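Local atomic coordinates of extracellular solute-binding protein, family 1 (Trichodesmium erythraeum IMS101, PDB entry 6G7N), a protein that binds ferric iron in the cleft between its two lobes and probably hands it to an ABC transporter for uptake. Residues 106-109 with 110-113; 120-124 with 125-129; 133-136 with 137-141; 222-226 with 227-231. All coordinates share one frame; numbering follows the deposited sequence. Where two conformers were deposited one is given.

Contact 1 (106-109 with 110-113); sequences MYNK and NKVQ
N108 and V112 meet at the point where the chain leaves strand 96-108, and the bond between their backbones shows how a strand can be ended by one turn of helical shape. The carbonyl oxygen N108 O accepts from V112 N, four residues on, at 2.9 Å. The same asparagine also acts through its side chain. Its CG is anti to the backbone N (chi1 -179°), which carries OD1 forward over the turn to within 2.9 Å of K111 N, a donor tilted slightly from the plane of the side-chain amide. K111 N also has a weaker bond to N108 O at 3.2 Å, and its hydrogen is thus shared between the two oxygens of one residue. The other end of the amide, ND2, donates to V184 O on helix 177-186, which fixes the rotation of the group.

V112 turns to the apolar side: its CG1 lies 4.0 Å from Y107 CB, and I191 of strand 191-195 adds to the packing. K109 takes part mainly through its backbone, its side chain running extended away from the turn. One water bridges K109 O, at 2.8 Å, to V112 O, and a second joins K109 O to Q113 OE1, so two waters donate to the one carbonyl oxygen. The bond from V112 N to N108 O closes an alpha-turn, and together with K111 N on N108 OD1 it makes an Asx motif at the exit of strand 96-108.

Contact 2 (120-124 with 125-129); sequences YEDLA and QNKWK
W128 lies against D122 and L123, and its side chain, read outward from CB, shows how an indole can be held at its edge and on both faces by residues close in sequence. CB comes no nearer than 4.2 Å to L123 O. Because CG is anti to the carbonyl carbon (chi1 -61°), the ring swings back over the preceding turn, and CD1 settles 3.3 Å from D122 O, which lies at the ring edge, in plane. The next atom, NE1, makes the key bond: it donates to D122 OD2 at 3.0 Å with a nearly straight N-H...O angle of 169°. The oxygen sits in the ring plane, yet the donor reaches the carboxylate from above its own plane, the two planes standing almost perpendicular. Farther round, CE2 and CZ2 skirt the same OD2. One face of the indole receives the methyl L123 CD2, offset toward the rim, and the opposite face carries K127 CG.

From there the extended lysine chain runs on to the other carboxylate oxygen, where K127 NZ forms a salt bridge with the syn lone pair of D122 OD1 at 2.8 Å. Both oxygens are thus occupied, which would tend to keep the aspartate ionised. The backbone adds a bond from Q125 N to D122 O at 3.0 Å. Two successive 3-10 turns, 121-124 and 126-128, tied together by an Asp-Trp-Lys side-chain cluster, make up this part of the connection between strands 96-108 and 132-133.

Contact 3 (133-136 with 137-141); sequences VIRS and SSNIY. With FE (Fe (III) ion), chain E.
S136 O is gripped twice: N139 N reaches it at 3.4 Å in a weak but fairly straight bond that closes a type I beta turn, and N142 ND2 of the following helix supplies a second donor. The hydroxyl of S136 supports the same turn, its OG accepting from S138 N at 3.2 Å. Two further serines tie the turn to the C-terminal tail, S137 OG bonding to W315 O and S138 OG to E318 N.

R135, just before the turn, and N139, its last residue, stack. Their guanidinium and amide planes are only 7° apart, and N139 ND2 sits over the centre of the guanidinium, 3.3 Å from R135 CZ. N139 reaches this place with CG anti to its backbone N (chi1 168°), while the arginine chain bends at chi3 to lie flat against it. The amide is held from its other end as well: OD1 takes the N-cap role for helix 140-167, accepting from N142 N.

Beyond the stack, R135 NH1 comes within 3.9 Å of Y141 CE2, the ring standing steeply to the guanidinium. Y141 OH coordinates the ferric ion at 1.9 Å, alongside Y197 and Y198 and further ligand atoms. Such short ligation implies that the tyrosine is probably bound as a phenolate, as is usual for tyrosine on ferric iron; the metal would be its main stabiliser, to which the charge of R135 might add a small effect.

Contact 4 (222-226 with 227-231); sequences PNQNG and RGTHV
A type I beta turn from N223 to G226, entered through an N223 of left-handed backbone (phi 66°), bends the chain until G228 comes back beside N223. The carbonyl at its start is doubly used: G226 N approaches N223 O at 3.1 Å from one face of the carbonyl plane and G228 N at 2.9 Å from the opposite face. One residue farther out the loop is closed by a side chain, T229 OG1 donating its hydroxyl proton to P222 O over 2.8 Å, in the carbonyl plane and on a lone pair. Threonine CG2 meanwhile lies 4.0 Å from P222 CD. Q224, bent at chi2, folds its amide toward this threonine, and its OE1 accepts from K290 N.

On another side of the turn N223 and R227 run next to each other and point the same way. N223 ND2 rests over one face of the guanidinium, offset toward the rim, with the two planes inclined at 52°. N223 ND2 and R227 NH1, 3.4 Å apart and both donors, are probably brought together by E121, whose OE1 accepts from ND2 and whose OE2 forms a salt bridge with NH1. The loop links strands 217-220 and 231-239. R227 and H230 lean on helix 140-167, through L149 and I152 and through L145 and S148, while P222 and T229 pack on I105 and A102 of strand 96-108.

Overall arrangement
The four contacts follow one another along the chain, and all are partly buried local contacts in or beside loops. Contacts 1 and 2 lie far out, each about 24 Å from the chain centre; waters join their backbone carbonyls to side chains or to one another. Contact 3 lies much nearer the centre, about 13 Å, and alone of the four holds an iron ligand. Contact 4 stands between these extremes and touches contact 2 directly, with a probable hydrogen bond from Y120 N to N223 OD1. Strand 96-108 ends in contact 1 and is packed upon by contact 4; helix 140-167 starts in contact 3 and is leaned on by contacts 2 and 4. Contact 2 depends on a salt bridge, whereas contacts 3 and 4 both set an asparagine ND2 over a guanidinium face, stacked flat in contact 3 and tilted in contact 4.

Contact 1 (106-109 with 110-113)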
loop_
_atom_site.group_PDB
_atom_site.type_symbol
_atom_site.label_atom_id
_atom_site.label_comp_id
_atom_site.label_asym_id
_atom_site.label_seq_id
_atom_site.Cartn_x
_atom_site.Cartn_y
_atom_site.Cartn_z
ATOM N N MET A 106 5.332 7.944 -11.813
ATOM C CA MET A 106 6.536 8.754 -11.575
ATOM C C MET A 106 7.077 9.145 -12.943
ATOM O O MET A 106 7.200 8.277 -13.829
ATOM C CB MET A 106 7.579 7.934 -10.825
ATOM C CG MET A 106 7.101 7.390 -9.480
ATOM S SD MET A 106 6.825 8.727 -8.284
ATOM C CE MET A 106 6.312 7.760 -6.837
ATOM N N TYR A 107 7.365 10.440 -13.154
ATOM C CA TYR A 107 7.769 10.891 -14.485
ATOM C C TYR A 107 9.007 11.764 -14.428
ATOM O O TYR A 107 9.239 12.513 -13.481
ATOM C CB TYR A 107 6.646 11.626 -15.216
ATOM C CG TYR A 107 6.139 12.883 -14.553
ATOM C CD1 TYR A 107 5.147 12.852 -13.580
ATOM C CD2 TYR A 107 6.652 14.145 -14.918
ATOM C CE1 TYR A 107 4.689 14.006 -12.970
ATOM C CE2 TYR A 107 6.195 15.299 -14.289
ATOM C CZ TYR A 107 5.208 15.233 -13.321
ATOM O OH TYR A 107 4.751 16.373 -12.705
ATOM N N ASN A 108 9.844 11.633 -15.453
ATOM C CA ASN A 108 11.037 12.478 -15.579
ATOM C C ASN A 108 10.572 13.882 -15.985
ATOM O O ASN A 108 9.996 14.065 -17.057
ATOM C CB ASN A 108 11.977 11.889 -16.604
ATOM C CG ASN A 108 13.235 12.704 -16.751
ATOM O OD1 ASN A 108 13.221 13.770 -17.347
ATOM N ND2 ASN A 108 14.316 12.213 -16.174
ATOM N N LYS A 109 10.847 14.870 -15.134
ATOM C CA LYS A 109 10.355 16.224 -15.363
ATOM C C LYS A 109 10.922 16.886 -16.627
ATOM O O LYS A 109 10.255 17.715 -17.243
ATOM C CB LYS A 109 10.610 17.115 -14.151
ATOM C CG LYS A 109 9.831 16.726 -12.902
ATOM C CD LYS A 109 9.972 17.794 -11.827
ATOM C CE LYS A 109 9.122 17.462 -10.616
ATOM N NZ LYS A 109 9.066 18.572 -9.603
ATOM N N ASN A 110 12.147 16.518 -16.999
ATOM C CA ASN A 110 12.781 17.034 -18.199
ATOM C C ASN A 110 12.112 16.481 -19.463
ATOM O O ASN A 110 11.940 17.210 -20.456
ATOM C CB ASN A 110 14.268 16.655 -18.171
ATOM C CG ASN A 110 15.068 17.351 -19.228
ATOM O OD1 ASN A 110 15.004 18.564 -19.355
ATOM N ND2 ASN A 110 15.823 16.584 -19.999
ATOM N N LYS A 111 11.750 15.191 -19.440
ATOM C CA LYS A 111 11.302 14.505 -20.657
ATOM C C LYS A 111 9.777 14.453 -20.819
ATOM O O LYS A 111 9.295 14.252 -21.937
ATOM C CB LYS A 111 11.888 13.087 -20.724
ATOM C CG LYS A 111 13.411 13.005 -20.629
ATOM C CD LYS A 111 14.129 13.690 -21.757
ATOM C CE LYS A 111 14.037 12.850 -23.007
ATOM N NZ LYS A 111 14.914 13.424 -24.063
ATOM N N VAL A 112 9.021 14.602 -19.720
ATOM C CA VAL A 112 7.583 14.369 -19.709
ATOM C C VAL A 112 6.863 15.537 -19.049
ATOM O O VAL A 112 7.112 15.844 -17.882
ATOM C CB VAL A 112 7.253 13.072 -18.945
ATOM C CG1 VAL A 112 5.746 12.803 -18.910
ATOM C CG2 VAL A 112 7.934 11.872 -19.579
ATOM N N GLN A 113 5.952 16.159 -19.784
ATOM C CA GLN A 113 5.045 17.161 -19.215
ATOM C C GLN A 113 3.830 16.447 -18.641
ATOM O O GLN A 113 3.372 15.467 -19.221
ATOM C CB GLN A 113 4.611 18.144 -20.300
ATOM C CG GLN A 113 5.759 18.917 -20.957
ATOM C CD GLN A 113 6.599 19.654 -19.950
ATOM O OE1 GLN A 113 7.812 19.435 -19.852
ATOM N NE2 GLN A 113 5.953 20.489 -19.150
HETATM O O HOH W 1 7.622 18.082 -16.493
HETATM O O HOH W 2 10.394 20.127 -18.397
#

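Contact 2 (120-124 with 125-129)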
loop_
_atom_site.group_PDB
_atom_site.type_symbol
_atom_site.label_atom_id
_atom_site.label_comp_id
_atom_site.label_asym_id
_atom_site.label_seq_id
_atom_site.Cartn_x
_atom_site.Cartn_y
_atom_site.Cartn_z
ATOM N N TYR A 120 -4.071 5.008 -16.069
ATOM C CA TYR A 120 -3.334 3.763 -16.131
ATOM C C TYR A 120 -3.510 3.126 -17.512
ATOM O O TYR A 120 -2.566 2.565 -18.080
ATOM C CB TYR A 120 -3.807 2.754 -15.064
ATOM C CG TYR A 120 -3.648 3.249 -13.636
ATOM C CD1 TYR A 120 -2.407 3.350 -13.038
ATOM C CD2 TYR A 120 -4.760 3.636 -12.898
ATOM C CE1 TYR A 120 -2.254 3.813 -11.726
ATOM C CE2 TYR A 120 -4.631 4.113 -11.612
ATOM C CZ TYR A 120 -3.386 4.220 -11.028
ATOM O OH TYR A 120 -3.289 4.745 -9.749
ATOM N N GLU A 121 -4.722 3.200 -18.068
ATOM C CA GLU A 121 -5.035 2.566 -19.336
ATOM C C GLU A 121 -4.165 3.104 -20.453
ATOM O O GLU A 121 -3.734 2.354 -21.335
ATOM C CB GLU A 121 -6.531 2.739 -19.652
ATOM C CG GLU A 121 -7.443 1.875 -18.756
ATOM C CD GLU A 121 -7.674 2.369 -17.315
ATOM O OE1 GLU A 121 -7.300 3.499 -16.957
ATOM O OE2 GLU A 121 -8.258 1.557 -16.554
ATOM N N ASP A 122 -3.894 4.406 -20.434
ATOM C CA ASP A 122 -3.102 5.074 -21.468
ATOM C C ASP A 122 -1.674 4.559 -21.533
ATOM O O ASP A 122 -0.993 4.708 -22.560
ATOM C CB ASP A 122 -3.118 6.592 -21.203
ATOM C CG ASP A 122 -2.095 7.380 -22.010
ATOM O OD1 ASP A 122 -2.474 7.745 -23.104
ATOM O OD2 ASP A 122 -0.984 7.763 -21.522
ATOM N N LEU A 123 -1.189 3.927 -20.456
ATOM C CA LEU A 123 0.182 3.421 -20.432
ATOM C C LEU A 123 0.426 2.251 -21.379
ATOM O O LEU A 123 1.586 1.913 -21.636
ATOM C CB LEU A 123 0.583 3.029 -19.007
ATOM C CG LEU A 123 0.456 4.179 -18.009
ATOM C CD1 LEU A 123 0.847 3.690 -16.628
ATOM C CD2 LEU A 123 1.314 5.356 -18.457
ATOM N N ALA A 124 -0.640 1.672 -21.937
ATOM C CA ALA A 124 -0.496 0.628 -22.957
ATOM C C ALA A 124 -0.377 1.165 -24.368
ATOM O O ALA A 124 -0.184 0.374 -25.289
ATOM C CB ALA A 124 -1.685 -0.346 -22.863
ATOM N N GLN A 125 -0.491 2.470 -24.554
ATOM C CA GLN A 125 -0.430 3.064 -25.883
ATOM C C GLN A 125 0.992 2.998 -26.438
ATOM O O GLN A 125 1.994 3.072 -25.694
ATOM C CB GLN A 125 -0.910 4.503 -25.819
ATOM C CG GLN A 125 -2.390 4.662 -25.503
ATOM C CD GLN A 125 -3.296 4.233 -26.656
ATOM O OE1 GLN A 125 -2.935 4.319 -27.818
ATOM N NE2 GLN A 125 -4.473 3.736 -26.321
ATOM N N ASN A 126 1.083 2.917 -27.765
ATOM C CA ASN A 126 2.359 2.771 -28.488
ATOM C C ASN A 126 3.349 3.902 -28.216
ATOM O O ASN A 126 4.573 3.691 -28.314
ATOM C CB ASN A 126 2.135 2.713 -30.018
ATOM C CG ASN A 126 1.321 1.505 -30.480
ATOM O OD1 ASN A 126 1.253 0.486 -29.803
ATOM N ND2 ASN A 126 0.721 1.616 -31.670
ATOM N N LYS A 127 2.847 5.102 -27.935
ATOM C CA LYS A 127 3.706 6.239 -27.667
ATOM C C LYS A 127 4.671 6.009 -26.509
ATOM O O LYS A 127 5.704 6.669 -26.440
ATOM C CB LYS A 127 2.884 7.510 -27.425
ATOM C CG LYS A 127 2.012 7.422 -26.185
ATOM C CD LYS A 127 0.996 8.550 -26.111
ATOM C CE LYS A 127 0.047 8.311 -24.951
ATOM N NZ LYS A 127 -1.014 9.338 -24.855
ATOM N N TRP A 128 4.379 5.073 -25.602
ATOM C CA TRP A 128 5.260 4.796 -24.470
ATOM C C TRP A 128 6.271 3.686 -24.737
ATOM O O TRP A 128 6.991 3.285 -23.815
ATOM C CB TRP A 128 4.432 4.504 -23.208
ATOM C CG TRP A 128 3.573 5.635 -22.792
ATOM C CD1 TRP A 128 2.203 5.649 -22.726
ATOM C CD2 TRP A 128 4.003 6.921 -22.345
ATOM N NE1 TRP A 128 1.762 6.844 -22.260
ATOM C CE2 TRP A 128 2.829 7.660 -22.016
ATOM C CE3 TRP A 128 5.257 7.515 -22.137
ATOM C CZ2 TRP A 128 2.873 8.973 -21.552
ATOM C CZ3 TRP A 128 5.291 8.851 -21.672
ATOM C CH2 TRP A 128 4.100 9.545 -21.379
ATOM N N LYS A 129 6.390 3.233 -25.989
ATOM C CA LYS A 129 7.309 2.125 -26.276
ATOM C C LYS A 129 8.736 2.492 -25.874
ATOM O O LYS A 129 9.215 3.572 -26.223
ATOM C CB LYS A 129 7.244 1.712 -27.751
ATOM C CG LYS A 129 7.874 0.338 -28.008
ATOM C CD LYS A 129 7.625 -0.140 -29.416
ATOM C CE LYS A 129 7.872 -1.634 -29.534
ATOM N NZ LYS A 129 9.297 -1.987 -29.410
HETATM O O HOH W 3 -4.816 2.485 -23.852
HETATM O O HOH W 4 0.677 -0.623 -27.689
#

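Contact 3 (133-136 with 137-141)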
loop_
_atom_site.group_PDB
_atom_site.type_symbol
_atom_site.label_atom_id
_atom_site.label_comp_id
_atom_site.label_asym_id
_atom_site.label_seq_id
_atom_site.Cartn_x
_atom_site.Cartn_y
_atom_site.Cartn_z
ATOM N N VAL A 133 9.472 1.948 -16.869
ATOM C CA VAL A 133 10.147 1.062 -15.915
ATOM C C VAL A 133 9.166 0.696 -14.778
ATOM O O VAL A 133 8.436 1.538 -14.247
ATOM C CB VAL A 133 11.466 1.651 -15.377
ATOM C CG1 VAL A 133 12.542 1.678 -16.465
ATOM C CG2 VAL A 133 11.289 3.011 -14.764
ATOM N N ILE A 134 9.191 -0.576 -14.404
ATOM C CA ILE A 134 8.366 -1.078 -13.313
ATOM C C ILE A 134 9.034 -2.358 -12.788
ATOM O O ILE A 134 9.715 -3.076 -13.524
ATOM C CB ILE A 134 6.903 -1.323 -13.762
ATOM C CG1 ILE A 134 5.969 -1.603 -12.567
ATOM C CG2 ILE A 134 6.814 -2.463 -14.772
ATOM C CD1 ILE A 134 4.493 -1.540 -12.925
ATOM N N ARG A 135 8.819 -2.639 -11.504
ATOM C CA ARG A 135 9.385 -3.836 -10.880
ATOM C C ARG A 135 8.622 -5.098 -11.271
ATOM O O ARG A 135 7.612 -5.056 -12.003
ATOM C CB ARG A 135 9.435 -3.654 -9.366
ATOM C CG ARG A 135 8.100 -3.751 -8.676
ATOM C CD ARG A 135 8.172 -3.295 -7.263
ATOM N NE ARG A 135 8.977 -4.134 -6.401
ATOM C CZ ARG A 135 9.194 -3.853 -5.111
ATOM N NH1 ARG A 135 8.685 -2.741 -4.570
ATOM N NH2 ARG A 135 9.935 -4.666 -4.379
ATOM N N SER A 136 9.117 -6.225 -10.775
ATOM C CA SER A 136 8.622 -7.542 -11.180
ATOM C C SER A 136 7.175 -7.810 -10.781
ATOM O O SER A 136 6.578 -7.147 -9.936
ATOM C CB SER A 136 9.491 -8.624 -10.608
ATOM O OG SER A 136 9.095 -8.929 -9.301
ATOM N N SER A 137 6.637 -8.866 -11.382
ATOM C CA SER A 137 5.293 -9.322 -11.095
ATOM C C SER A 137 5.160 -10.062 -9.783
ATOM O O SER A 137 4.041 -10.340 -9.368
ATOM C CB SER A 137 4.780 -10.200 -12.236
ATOM O OG SER A 137 5.605 -11.341 -12.294
ATOM N N SER A 138 6.270 -10.343 -9.109
ATOM C CA SER A 138 6.256 -10.940 -7.764
ATOM C C SER A 138 5.785 -9.959 -6.695
ATOM O O SER A 138 5.470 -10.397 -5.576
ATOM C CB SER A 138 7.678 -11.443 -7.395
ATOM O OG SER A 138 8.139 -12.396 -8.321
ATOM N N ASN A 139 5.829 -8.670 -7.003
ATOM C CA ASN A 139 5.539 -7.647 -6.014
ATOM C C ASN A 139 4.027 -7.459 -5.806
ATOM O O ASN A 139 3.266 -7.306 -6.757
ATOM C CB ASN A 139 6.178 -6.349 -6.476
ATOM C CG ASN A 139 5.701 -5.164 -5.673
ATOM O OD1 ASN A 139 4.890 -4.362 -6.147
ATOM N ND2 ASN A 139 6.189 -5.038 -4.446
ATOM N N ILE A 140 3.618 -7.456 -4.534
ATOM C CA ILE A 140 2.205 -7.346 -4.184
ATOM C C ILE A 140 1.572 -6.034 -4.651
ATOM O O ILE A 140 0.401 -6.032 -5.003
ATOM C CB ILE A 140 2.000 -7.585 -2.651
ATOM C CG1 ILE A 140 0.523 -7.778 -2.297
ATOM C CG2 ILE A 140 2.554 -6.423 -1.828
ATOM C CD1 ILE A 140 -0.085 -9.064 -2.775
ATOM N N TYR A 141 2.328 -4.927 -4.659
ATOM C CA TYR A 141 1.741 -3.666 -5.090
ATOM C C TYR A 141 1.251 -3.754 -6.537
ATOM O O TYR A 141 0.178 -3.259 -6.893
ATOM C CB TYR A 141 2.700 -2.495 -4.959
ATOM C CG TYR A 141 3.489 -2.393 -3.669
ATOM C CD1 TYR A 141 2.906 -2.708 -2.434
ATOM C CD2 TYR A 141 4.792 -1.940 -3.665
ATOM C CE1 TYR A 141 3.628 -2.604 -1.261
ATOM C CE2 TYR A 141 5.528 -1.807 -2.484
ATOM C CZ TYR A 141 4.944 -2.119 -1.277
ATOM O OH TYR A 141 5.661 -2.027 -0.124
HETATM FE FE FE E . 6.511 -0.417 0.581
#

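Contact 4 (222-226 with 227-231)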
loop_
_atom_site.group_PDB
_atom_site.type_symbol
_atom_site.label_atom_id
_atom_site.label_comp_id
_atom_site.label_asym_id
_atom_site.label_seq_id
_atom_site.Cartn_x
_atom_site.Cartn_y
_atom_site.Cartn_z
ATOM N N PRO A 222 -3.148 9.168 -11.330
ATOM C CA PRO A 222 -3.874 8.918 -12.549
ATOM C C PRO A 222 -5.391 8.838 -12.360
ATOM O O PRO A 222 -5.913 8.674 -11.247
ATOM C CB PRO A 222 -3.315 7.557 -13.015
ATOM C CG PRO A 222 -2.013 7.406 -12.301
ATOM C CD PRO A 222 -2.307 8.020 -10.970
ATOM N N ASN A 223 -6.078 8.950 -13.496
ATOM C CA ASN A 223 -7.523 8.729 -13.606
ATOM C C ASN A 223 -8.352 9.771 -12.825
ATOM O O ASN A 223 -9.500 9.510 -12.446
ATOM C CB ASN A 223 -7.964 7.289 -13.254
ATOM C CG ASN A 223 -7.370 6.227 -14.180
ATOM O OD1 ASN A 223 -6.158 6.120 -14.324
ATOM N ND2 ASN A 223 -8.240 5.423 -14.833
ATOM N N GLN A 224 -7.826 10.993 -12.720
ATOM C CA GLN A 224 -8.535 12.061 -12.018
ATOM C C GLN A 224 -9.817 12.506 -12.664
ATOM O O GLN A 224 -10.688 13.019 -11.968
ATOM C CB GLN A 224 -7.615 13.272 -11.838
ATOM C CG GLN A 224 -6.449 12.968 -10.913
ATOM C CD GLN A 224 -6.922 12.633 -9.523
ATOM O OE1 GLN A 224 -7.451 13.519 -8.802
ATOM N NE2 GLN A 224 -6.808 11.354 -9.124
ATOM N N ASN A 225 -9.913 12.372 -13.980
ATOM C CA ASN A 225 -11.105 12.760 -14.697
ATOM C C ASN A 225 -12.092 11.625 -14.840
ATOM O O ASN A 225 -13.137 11.796 -15.453
ATOM C CB ASN A 225 -10.753 13.384 -16.057
ATOM C CG ASN A 225 -10.000 14.685 -15.899
ATOM O OD1 ASN A 225 -10.290 15.462 -15.004
ATOM N ND2 ASN A 225 -9.019 14.907 -16.735
ATOM N N GLY A 226 -11.777 10.480 -14.234
ATOM C CA GLY A 226 -12.616 9.292 -14.244
ATOM C C GLY A 226 -12.770 8.758 -12.846
ATOM O O GLY A 226 -13.244 9.470 -11.946
ATOM N N ARG A 227 -12.399 7.492 -12.657
ATOM C CA ARG A 227 -12.713 6.801 -11.412
ATOM C C ARG A 227 -11.833 7.172 -10.229
ATOM O O ARG A 227 -12.192 6.844 -9.106
ATOM C CB ARG A 227 -12.702 5.303 -11.627
ATOM C CG ARG A 227 -11.309 4.714 -11.894
ATOM C CD ARG A 227 -11.373 3.224 -12.127
ATOM N NE ARG A 227 -10.052 2.645 -12.379
ATOM C CZ ARG A 227 -9.522 2.386 -13.577
ATOM N NH1 ARG A 227 -10.195 2.614 -14.685
ATOM N NH2 ARG A 227 -8.297 1.916 -13.656
ATOM N N GLY A 228 -10.682 7.806 -10.475
ATOM C CA GLY A 228 -9.772 8.151 -9.424
ATOM C C GLY A 228 -8.556 7.250 -9.348
ATOM O O GLY A 228 -8.458 6.230 -10.026
ATOM N N THR A 229 -7.608 7.631 -8.496
ATOM C CA THR A 229 -6.343 6.965 -8.356
ATOM C C THR A 229 -6.478 5.685 -7.518
ATOM O O THR A 229 -7.262 5.634 -6.566
ATOM C CB THR A 229 -5.333 7.945 -7.721
ATOM O OG1 THR A 229 -5.168 9.062 -8.587
ATOM C CG2 THR A 229 -3.997 7.340 -7.402
ATOM N N HIS A 230 -5.664 4.680 -7.861
ATOM C CA HIS A 230 -5.561 3.425 -7.091
ATOM C C HIS A 230 -4.839 3.699 -5.770
ATOM O O HIS A 230 -3.655 4.100 -5.771
ATOM C CB HIS A 230 -4.799 2.413 -7.922
ATOM C CG HIS A 230 -4.510 1.127 -7.223
ATOM N ND1 HIS A 230 -5.357 0.050 -7.240
ATOM C CD2 HIS A 230 -3.424 0.728 -6.507
ATOM C CE1 HIS A 230 -4.783 -0.950 -6.578
ATOM N NE2 HIS A 230 -3.606 -0.577 -6.126
ATOM N N VAL A 231 -5.567 3.493 -4.675
ATOM C CA VAL A 231 -5.027 3.604 -3.341
ATOM C C VAL A 231 -5.018 2.249 -2.672
ATOM O O VAL A 231 -5.830 1.361 -2.947
ATOM C CB VAL A 231 -5.743 4.685 -2.501
ATOM C CG1 VAL A 231 -5.516 6.056 -3.134
ATOM C CG2 VAL A 231 -7.218 4.413 -2.303
#